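Local coordinates for acyl-CoA dehydrogenase (Geobacillus kaustophilus, PDB 2PG0), which probably catalyses the FAD-dependent alpha,beta-dehydrogenation of acyl chains, as a flavoprotein of the acyl-CoA dehydrogenase family, at residues Ala20-Leu25 with Leu81-Ser86; Tyr152-Gln157 with Leu218-Ala223; Ile161-His166 with Ala212-Glu217. All coordinates share one frame; numbering follows the deposited sequence.

Interaction 1 of 3, residues Ala20-Leu25 with Leu81-Ser86; sequences AFRKFL and LEKVGS
The Phe21 ring meets Leu81 at its edge and Leu25 on one face. CG of Leu81 lies near the ring plane, 3.9 Å from Phe21 CZ. Leu25 CD1 sits 3.7 Å above that plane, nearer the ring's edge than its centre. The second flat group is the guanidinium of Arg22. Lys83 reaches its edge in plane, with Lys83 NZ 3.3 Å from Arg22 NH2. Both atoms are donors, so this is a close approach of like charges and not a hydrogen bond. The carboxylate of Glu80 forms salt bridges with Arg22 NH1 through OE1 and with Lys83 NZ through OE2. The shared anion probably offsets the repulsion between the two cations.

Leu25 and Leu81 carry the apolar part of the contact. Leu25 CG is anti to the carbonyl carbon (chi1 -64°), and its two methyls find different partners. CD2 touches Leu81 CD2 at 3.8 Å, the two side chains crossing at about a right angle. Leu81 CD2 also meets Phe21 CZ. Leu25 CD1 meets Val84 CG2 at 3.9 Å. Phe21, Leu25, Leu81 and Val84 form an apolar patch, and the charged ends of Arg22 and Lys83 lie beside it.

The segments belong to helices 12-28 and 71-84 of the N-terminal domain. Gly85 is the first residue to leave helical angles. Arg357 and Arg358 hydrogen-bond to the carbonyls of Glu82, Lys83 and Val84. Helix 44-52 packs against Phe21 through Met50, and helix 237-273 covers Glu82 and Lys83.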
# COMPACT_ATOMS: atom_id res chain seq x y z
N ALA A 20 -1.77 -39.77 6.64
CA ALA A 20 -0.72 -40.78 6.43
C ALA A 20 0.59 -40.14 5.96
O ALA A 20 1.68 -40.50 6.43
CB ALA A 20 -1.19 -41.84 5.42
N PHE A 21 0.48 -39.20 5.02
CA PHE A 21 1.65 -38.51 4.49
C PHE A 21 2.29 -37.63 5.58
O PHE A 21 3.52 -37.60 5.71
CB PHE A 21 1.28 -37.71 3.23
CG PHE A 21 2.46 -37.10 2.52
CD1 PHE A 21 3.56 -37.89 2.17
CD2 PHE A 21 2.47 -35.74 2.20
CE1 PHE A 21 4.67 -37.32 1.52
CE2 PHE A 21 3.56 -35.17 1.54
CZ PHE A 21 4.66 -35.95 1.20
N ARG A 22 1.47 -36.94 6.37
CA ARG A 22 2.00 -36.14 7.49
C ARG A 22 2.76 -37.02 8.49
O ARG A 22 3.79 -36.61 9.04
CB ARG A 22 0.90 -35.37 8.20
CG ARG A 22 1.43 -34.34 9.20
CD ARG A 22 0.30 -33.76 10.04
NE ARG A 22 -0.77 -33.18 9.21
CZ ARG A 22 -0.76 -31.94 8.73
NH1 ARG A 22 0.27 -31.13 8.96
NH2 ARG A 22 -1.78 -31.52 8.00
N LYS A 23 2.24 -38.23 8.73
CA LYS A 23 2.91 -39.17 9.64
C LYS A 23 4.30 -39.55 9.12
O LYS A 23 5.26 -39.60 9.89
CB LYS A 23 2.06 -40.42 9.86
CG LYS A 23 2.58 -41.32 10.98
CD LYS A 23 1.60 -42.42 11.32
CE LYS A 23 2.06 -43.18 12.56
NZ LYS A 23 0.92 -43.87 13.23
N PHE A 24 4.39 -39.80 7.82
CA PHE A 24 5.67 -40.05 7.17
C PHE A 24 6.64 -38.88 7.38
O PHE A 24 7.80 -39.07 7.78
CB PHE A 24 5.45 -40.33 5.68
CG PHE A 24 6.71 -40.47 4.88
CD1 PHE A 24 7.39 -41.69 4.83
CD2 PHE A 24 7.22 -39.39 4.15
CE1 PHE A 24 8.56 -41.83 4.08
CE2 PHE A 24 8.38 -39.52 3.40
CZ PHE A 24 9.06 -40.74 3.36
N LEU A 25 6.16 -37.66 7.11
CA LEU A 25 7.00 -36.46 7.22
C LEU A 25 7.42 -36.14 8.65
O LEU A 25 8.51 -35.62 8.88
CB LEU A 25 6.28 -35.25 6.60
CG LEU A 25 6.00 -35.32 5.10
CD1 LEU A 25 5.23 -34.07 4.67
CD2 LEU A 25 7.28 -35.49 4.29
N LEU A 81 4.44 -30.92 2.12
CA LEU A 81 5.89 -30.70 1.99
C LEU A 81 6.27 -29.25 2.31
O LEU A 81 7.30 -29.00 2.93
CB LEU A 81 6.37 -31.10 0.60
CG LEU A 81 6.49 -32.61 0.32
CD1 LEU A 81 6.79 -32.84 -1.14
CD2 LEU A 81 7.55 -33.28 1.20
N GLU A 82 5.44 -28.30 1.87
CA GLU A 82 5.68 -26.88 2.18
C GLU A 82 5.56 -26.63 3.68
O GLU A 82 6.30 -25.82 4.24
CB GLU A 82 4.76 -25.96 1.39
CG GLU A 82 5.08 -24.45 1.53
CD GLU A 82 6.46 -24.05 0.98
OE1 GLU A 82 6.95 -24.69 0.02
OE2 GLU A 82 7.05 -23.09 1.51
N LYS A 83 4.64 -27.34 4.33
CA LYS A 83 4.52 -27.25 5.78
C LYS A 83 5.83 -27.60 6.48
O LYS A 83 6.13 -27.06 7.55
CB LYS A 83 3.35 -28.10 6.28
CG LYS A 83 2.00 -27.48 5.95
CD LYS A 83 0.84 -28.36 6.39
CE LYS A 83 -0.46 -27.90 5.77
NZ LYS A 83 -1.61 -28.73 6.26
N VAL A 84 6.60 -28.51 5.88
CA VAL A 84 7.96 -28.78 6.34
C VAL A 84 8.87 -27.60 5.95
O VAL A 84 9.42 -26.91 6.81
CB VAL A 84 8.53 -30.12 5.81
CG1 VAL A 84 9.92 -30.39 6.39
CG2 VAL A 84 7.56 -31.28 6.11
N GLY A 85 9.00 -27.36 4.64
CA GLY A 85 9.78 -26.21 4.17
C GLY A 85 9.90 -26.12 2.66
O GLY A 85 9.76 -27.11 1.95
N SER A 86 10.21 -24.91 2.18
CA SER A 86 10.27 -24.62 0.75
C SER A 86 11.40 -25.35 0.03
O SER A 86 11.37 -25.47 -1.19
CB SER A 86 10.42 -23.10 0.54
OG SER A 86 9.35 -22.41 1.14

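Interaction 2 of 3, residues Tyr152-Gln157 with Leu218-Ala223; sequences YIVNGQ and LFFQDA
Asn155 turns its CG anti to the carbonyl carbon (chi1 -79°), which brings its amide across to Asp222. Gln157 instead sets CG anti to the backbone N (chi1 -179°) and runs out extended beside the Phe219 ring. Its CD lies 3.3 Å from Phe219 CE1. The amide and ring planes are 54° apart, and the two side chains point the same way. Gln157 NE2 also hydrogen-bonds to Glu217.

The Asn155 amide makes two bonds to Asp222. OD1 accepts from Asp222 N at 2.8 Å, with the donor above the carbonyl plane. ND2 gives a nearly straight bond to Asp222 OD1 at 3.0 Å. This bond lies in the amide plane but meets the carboxylate from above its own plane. The amide and carboxylate planes are perpendicular.

Strands 151-161 and 216-220 run antiparallel. Gly156 and Phe220 form a hydrogen-bonded pair, followed by Gln157 and Phe219 as a non-hydrogen-bonded pair. Toward Val154 the register slips by one residue. Val154 N donates to Ala223 O at 2.7 Å, and Ala223 N donates back to Val154 O. Asp222 and Ala223 both face Val154, a G1 beta bulge, where the chain turns a corner. Val154 CG1 packs on Phe220 CB at 3.7 Å, while Val154 CB touches Ala223 CB. The backbone angles of Gly156 would press any side chain against the preceding carbonyl oxygen.

Chemically, the Asn155 amide adds two bonds beside the Val154-Ala223 pair at the bulge. It ties down both the backbone N-H and the carboxylate of Asp222, and would probably hold this corner of the middle-domain sheet in shape.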
# COMPACT_ATOMS: atom_id res chain seq x y z
N TYR A 152 22.23 -35.44 -31.16
CA TYR A 152 22.21 -33.98 -31.10
C TYR A 152 23.46 -33.52 -30.38
O TYR A 152 23.78 -34.02 -29.30
CB TYR A 152 20.98 -33.48 -30.34
CG TYR A 152 19.68 -33.56 -31.09
CD1 TYR A 152 19.34 -32.58 -32.02
CD2 TYR A 152 18.79 -34.60 -30.86
CE1 TYR A 152 18.14 -32.65 -32.71
CE2 TYR A 152 17.58 -34.67 -31.54
CZ TYR A 152 17.27 -33.69 -32.47
OH TYR A 152 16.08 -33.75 -33.15
N ILE A 153 24.18 -32.58 -30.99
CA ILE A 153 25.34 -31.98 -30.34
C ILE A 153 24.86 -30.71 -29.63
O ILE A 153 24.42 -29.75 -30.28
CB ILE A 153 26.49 -31.66 -31.34
CG1 ILE A 153 26.86 -32.89 -32.20
CG2 ILE A 153 27.71 -31.10 -30.60
CD1 ILE A 153 27.10 -34.20 -31.44
N VAL A 154 24.92 -30.72 -28.30
CA VAL A 154 24.33 -29.65 -27.49
C VAL A 154 25.40 -28.71 -26.91
O VAL A 154 26.38 -29.15 -26.29
CB VAL A 154 23.41 -30.20 -26.36
CG1 VAL A 154 22.71 -29.05 -25.62
CG2 VAL A 154 22.38 -31.15 -26.93
N ASN A 155 25.19 -27.42 -27.14
CA ASN A 155 26.08 -26.39 -26.62
C ASN A 155 25.28 -25.28 -25.97
O ASN A 155 24.35 -24.74 -26.57
CB ASN A 155 26.95 -25.83 -27.75
CG ASN A 155 28.11 -26.74 -28.08
OD1 ASN A 155 29.08 -26.81 -27.34
ND2 ASN A 155 28.01 -27.44 -29.21
N GLY A 156 25.63 -24.94 -24.74
CA GLY A 156 24.91 -23.90 -24.03
C GLY A 156 25.04 -24.00 -22.53
O GLY A 156 25.78 -24.84 -22.02
N GLN A 157 24.33 -23.13 -21.84
CA GLN A 157 24.39 -23.05 -20.39
C GLN A 157 22.99 -22.75 -19.89
O GLN A 157 22.27 -21.93 -20.46
CB GLN A 157 25.37 -21.96 -19.96
CG GLN A 157 25.55 -21.79 -18.45
CD GLN A 157 26.61 -20.76 -18.10
OE1 GLN A 157 27.50 -20.47 -18.89
NE2 GLN A 157 26.53 -20.22 -16.88
N LEU A 218 23.89 -25.70 -15.35
CA LEU A 218 24.22 -26.86 -16.18
C LEU A 218 24.99 -26.38 -17.39
O LEU A 218 24.68 -25.34 -17.96
CB LEU A 218 22.95 -27.59 -16.64
CG LEU A 218 21.99 -28.11 -15.55
CD1 LEU A 218 20.75 -28.72 -16.17
CD2 LEU A 218 22.67 -29.10 -14.61
N PHE A 219 26.00 -27.16 -17.79
CA PHE A 219 26.87 -26.79 -18.90
C PHE A 219 26.88 -27.89 -19.95
O PHE A 219 27.02 -29.07 -19.64
CB PHE A 219 28.29 -26.52 -18.40
CG PHE A 219 28.37 -25.44 -17.35
CD1 PHE A 219 28.40 -24.10 -17.72
CD2 PHE A 219 28.40 -25.77 -16.00
CE1 PHE A 219 28.47 -23.09 -16.74
CE2 PHE A 219 28.47 -24.77 -15.02
CZ PHE A 219 28.50 -23.43 -15.40
N PHE A 220 26.70 -27.48 -21.21
CA PHE A 220 26.72 -28.39 -22.33
C PHE A 220 27.81 -27.92 -23.28
O PHE A 220 27.67 -26.87 -23.93
CB PHE A 220 25.35 -28.43 -23.03
CG PHE A 220 24.20 -28.75 -22.11
CD1 PHE A 220 23.89 -30.07 -21.77
CD2 PHE A 220 23.41 -27.73 -21.58
CE1 PHE A 220 22.83 -30.36 -20.92
CE2 PHE A 220 22.34 -28.01 -20.72
CZ PHE A 220 22.05 -29.33 -20.39
N GLN A 221 28.91 -28.66 -23.29
CA GLN A 221 30.04 -28.40 -24.18
C GLN A 221 30.15 -29.58 -25.14
O GLN A 221 30.71 -30.62 -24.79
CB GLN A 221 31.32 -28.17 -23.37
CG GLN A 221 31.26 -26.90 -22.50
CD GLN A 221 32.32 -26.82 -21.41
OE1 GLN A 221 31.98 -26.71 -20.22
NE2 GLN A 221 33.60 -26.88 -21.80
N ASP A 222 29.58 -29.40 -26.33
CA ASP A 222 29.44 -30.46 -27.33
C ASP A 222 28.83 -31.73 -26.74
O ASP A 222 29.35 -32.83 -26.93
CB ASP A 222 30.78 -30.77 -28.01
CG ASP A 222 31.26 -29.62 -28.87
OD1 ASP A 222 30.48 -29.14 -29.73
OD2 ASP A 222 32.42 -29.20 -28.68
N ALA A 223 27.73 -31.55 -26.02
CA ALA A 223 27.04 -32.65 -25.35
C ALA A 223 26.47 -33.58 -26.41
O ALA A 223 25.73 -33.14 -27.29
CB ALA A 223 25.96 -32.13 -24.44

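Interaction 3 of 3, residues Ile161-His166 with Ala212-Glu217; sequences ITNGIH and AQDTAE. With FAD (flavin-adenine dinucleotide), chain C.
Gln213 crosses Thr162 at about a right angle, its OE1 3.3 Å from Thr162 CG2, and meets Asn163 obliquely. The Asn163 and Gln213 amide planes are 57° apart. Gln213 OE1 takes a straight bond from Asn163 N at 3.1 Å, and Gln213 NE2 donates to Asn163 OD1. A water links Gln213 OE1 to the hydroxyls of Thr162 and Thr215. An alanine at Gln213 removes both amide bonds to Asn163 and would probably leave the turn carrying Thr162 freer to move.

Asp214 has CG between the backbone N and carbonyl carbon (chi1 52°), which turns its carboxylate to the backbone N-H groups just after the type II turn Ile161-Gly164. OD2 accepts from Ile165 N and His166 N, each at 2.9 Å, from opposite faces of the carboxylate plane. A second water bridges Asp214 OD1 and Asn163 OD1. Ile165 CD1 packs on Ala216 CB.

The held turn presents Thr162 to the flavin. Thr162 N donates to FAD O4 at 2.9 Å, and Thr162 OG1 donates to FAD N5 at 3.0 Å. These bonds help hold the O4/N5 side of the isoalloxazine and would probably polarise it toward accepting electrons.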
# COMPACT_ATOMS: atom_id res chain seq x y z
N ILE A 161 18.87 -24.11 -11.99
CA ILE A 161 18.11 -25.34 -12.21
C ILE A 161 17.80 -26.07 -10.90
O ILE A 161 18.71 -26.53 -10.20
CB ILE A 161 18.81 -26.28 -13.25
CG1 ILE A 161 19.03 -25.54 -14.58
CG2 ILE A 161 18.01 -27.60 -13.44
CD1 ILE A 161 17.81 -24.74 -15.11
N THR A 162 16.52 -26.16 -10.57
CA THR A 162 16.04 -26.86 -9.37
C THR A 162 16.35 -28.36 -9.55
O THR A 162 16.25 -28.88 -10.66
CB THR A 162 14.53 -26.61 -9.18
OG1 THR A 162 14.31 -25.21 -8.99
CG2 THR A 162 13.99 -27.36 -7.95
N ASN A 163 16.77 -29.03 -8.47
CA ASN A 163 17.25 -30.44 -8.55
C ASN A 163 18.49 -30.54 -9.45
O ASN A 163 18.77 -31.59 -10.04
CB ASN A 163 16.16 -31.39 -9.10
CG ASN A 163 14.94 -31.50 -8.19
OD1 ASN A 163 14.99 -31.20 -7.00
ND2 ASN A 163 13.84 -31.98 -8.76
N GLY A 164 19.24 -29.44 -9.54
CA GLY A 164 20.39 -29.37 -10.45
C GLY A 164 21.51 -30.37 -10.22
O GLY A 164 22.19 -30.77 -11.16
N ILE A 165 21.71 -30.76 -8.96
CA ILE A 165 22.71 -31.77 -8.61
C ILE A 165 22.15 -33.20 -8.69
O ILE A 165 22.77 -34.07 -9.30
CB ILE A 165 23.37 -31.50 -7.23
CG1 ILE A 165 24.01 -30.10 -7.18
CG2 ILE A 165 24.40 -32.60 -6.85
CD1 ILE A 165 25.00 -29.81 -8.32
N HIS A 166 20.98 -33.43 -8.10
CA HIS A 166 20.40 -34.78 -8.05
C HIS A 166 19.87 -35.31 -9.38
O HIS A 166 19.86 -36.52 -9.60
CB HIS A 166 19.27 -34.87 -7.01
CG HIS A 166 19.74 -35.07 -5.61
ND1 HIS A 166 20.89 -35.77 -5.29
CD2 HIS A 166 19.19 -34.68 -4.43
CE1 HIS A 166 21.04 -35.78 -3.97
NE2 HIS A 166 20.02 -35.14 -3.43
N ALA A 212 18.32 -25.96 1.41
CA ALA A 212 18.41 -27.41 1.18
C ALA A 212 18.05 -27.84 -0.24
O ALA A 212 18.12 -29.03 -0.56
CB ALA A 212 17.58 -28.18 2.23
N GLN A 213 17.67 -26.89 -1.10
CA GLN A 213 17.41 -27.18 -2.51
C GLN A 213 18.71 -27.07 -3.30
O GLN A 213 19.41 -26.06 -3.21
CB GLN A 213 16.36 -26.22 -3.08
CG GLN A 213 15.27 -26.89 -3.92
CD GLN A 213 15.82 -27.81 -5.00
OE1 GLN A 213 16.57 -27.38 -5.88
NE2 GLN A 213 15.45 -29.08 -4.93
N ASP A 214 19.04 -28.12 -4.05
CA ASP A 214 20.29 -28.18 -4.81
C ASP A 214 20.18 -27.48 -6.17
O ASP A 214 20.16 -28.12 -7.22
CB ASP A 214 20.77 -29.63 -5.00
CG ASP A 214 19.70 -30.54 -5.59
OD1 ASP A 214 18.59 -30.62 -5.02
OD2 ASP A 214 19.97 -31.18 -6.63
N THR A 215 20.12 -26.15 -6.12
CA THR A 215 20.03 -25.35 -7.34
C THR A 215 21.41 -25.21 -7.95
O THR A 215 22.38 -24.94 -7.23
CB THR A 215 19.49 -23.93 -7.04
OG1 THR A 215 18.46 -24.01 -6.05
CG2 THR A 215 18.94 -23.30 -8.31
N ALA A 216 21.51 -25.41 -9.26
CA ALA A 216 22.80 -25.37 -9.94
C ALA A 216 22.70 -24.96 -11.40
O ALA A 216 21.62 -25.03 -12.01
CB ALA A 216 23.52 -26.73 -9.82
N GLU A 217 23.83 -24.54 -11.95
CA GLU A 217 23.93 -24.29 -13.38
C GLU A 217 24.30 -25.59 -14.09
O GLU A 217 24.94 -26.46 -13.49
CB GLU A 217 24.98 -23.21 -13.67
CG GLU A 217 24.65 -21.84 -13.10
CD GLU A 217 25.53 -20.75 -13.69
OE1 GLU A 217 26.73 -20.69 -13.35
OE2 GLU A 217 25.00 -19.94 -14.49
PA FAD C . 15.02 -11.37 -16.06
O1A FAD C . 16.36 -10.90 -16.53
O2A FAD C . 14.21 -12.05 -17.14
O5B FAD C . 14.20 -10.12 -15.45
C5B FAD C . 14.78 -9.29 -14.45
C4B FAD C . 13.70 -8.33 -13.94
O4B FAD C . 13.23 -7.56 -15.04
C3B FAD C . 12.50 -9.09 -13.39
O3B FAD C . 11.95 -8.42 -12.28
C2B FAD C . 11.50 -9.04 -14.52
O2B FAD C . 10.16 -9.18 -14.08
C1B FAD C . 11.82 -7.67 -15.12
N9A FAD C . 11.31 -7.59 -16.50
C8A FAD C . 11.76 -8.28 -17.60
N7A FAD C . 11.01 -7.93 -18.66
C5A FAD C . 10.09 -7.02 -18.26
C6A FAD C . 9.08 -6.34 -18.93
N6A FAD C . 8.81 -6.64 -20.21
N1A FAD C . 8.27 -5.47 -18.23
C2A FAD C . 8.46 -5.25 -16.88
N3A FAD C . 9.47 -5.92 -16.22
C4A FAD C . 10.27 -6.80 -16.90
N1 FAD C . 14.51 -21.85 -14.39
C2 FAD C . 14.33 -23.06 -15.04
O2 FAD C . 14.25 -23.08 -16.27
N3 FAD C . 14.25 -24.24 -14.31
C4 FAD C . 14.35 -24.21 -12.93
O4 FAD C . 14.30 -25.26 -12.29
C4X FAD C . 14.53 -22.99 -12.28
N5 FAD C . 14.63 -22.94 -10.90
C5X FAD C . 14.83 -21.74 -10.24
C6 FAD C . 14.96 -21.73 -8.86
C7 FAD C . 15.16 -20.53 -8.18
C7M FAD C . 15.27 -20.58 -6.69
C8 FAD C . 15.23 -19.33 -8.91
C8M FAD C . 15.44 -17.99 -8.26
C9 FAD C . 15.11 -19.34 -10.30
C9A FAD C . 14.91 -20.55 -10.97
N10 FAD C . 14.78 -20.58 -12.36
C10 FAD C . 14.61 -21.80 -13.01
C1' FAD C . 14.77 -19.31 -13.19
C2' FAD C . 13.56 -18.38 -13.00
O2' FAD C . 12.39 -18.84 -13.65
C3' FAD C . 13.96 -17.02 -13.57
O3' FAD C . 14.81 -16.42 -12.62
C4' FAD C . 12.78 -16.08 -13.89
O4' FAD C . 12.01 -16.56 -14.98
C5' FAD C . 13.25 -14.66 -14.21
O5' FAD C . 14.26 -14.67 -15.20
P FAD C . 15.63 -13.88 -14.91
O1P FAD C . 16.21 -14.30 -13.59
O2P FAD C . 16.59 -14.10 -16.05
O3P FAD C . 15.21 -12.32 -14.78
O HOH W 1 15.97 -24.63 -6.53
O HOH W 2 16.91 -32.65 -5.67

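Interaction 1 comes first along the chain and joins two helices of the N-terminal domain. Interactions 2 and 3 follow, both in the middle domain. Both use strand 216-220; interaction 2 lies on strand 151-161 and interaction 3 on its last residue and the loop after it. Interaction 3 falls between the two segments of interaction 2. Their centres are 18 Å apart, yet they touch: Leu218 packs on Ile161 and on Gly164 O. Interaction 1 lies on the opposite side of the chain's centre from interaction 2, 37 Å away between centres. It comes within about 5 Å of interaction 3 at the nearest atoms. The flavin-binding turn thus lies between the helical domain and the outer sheet.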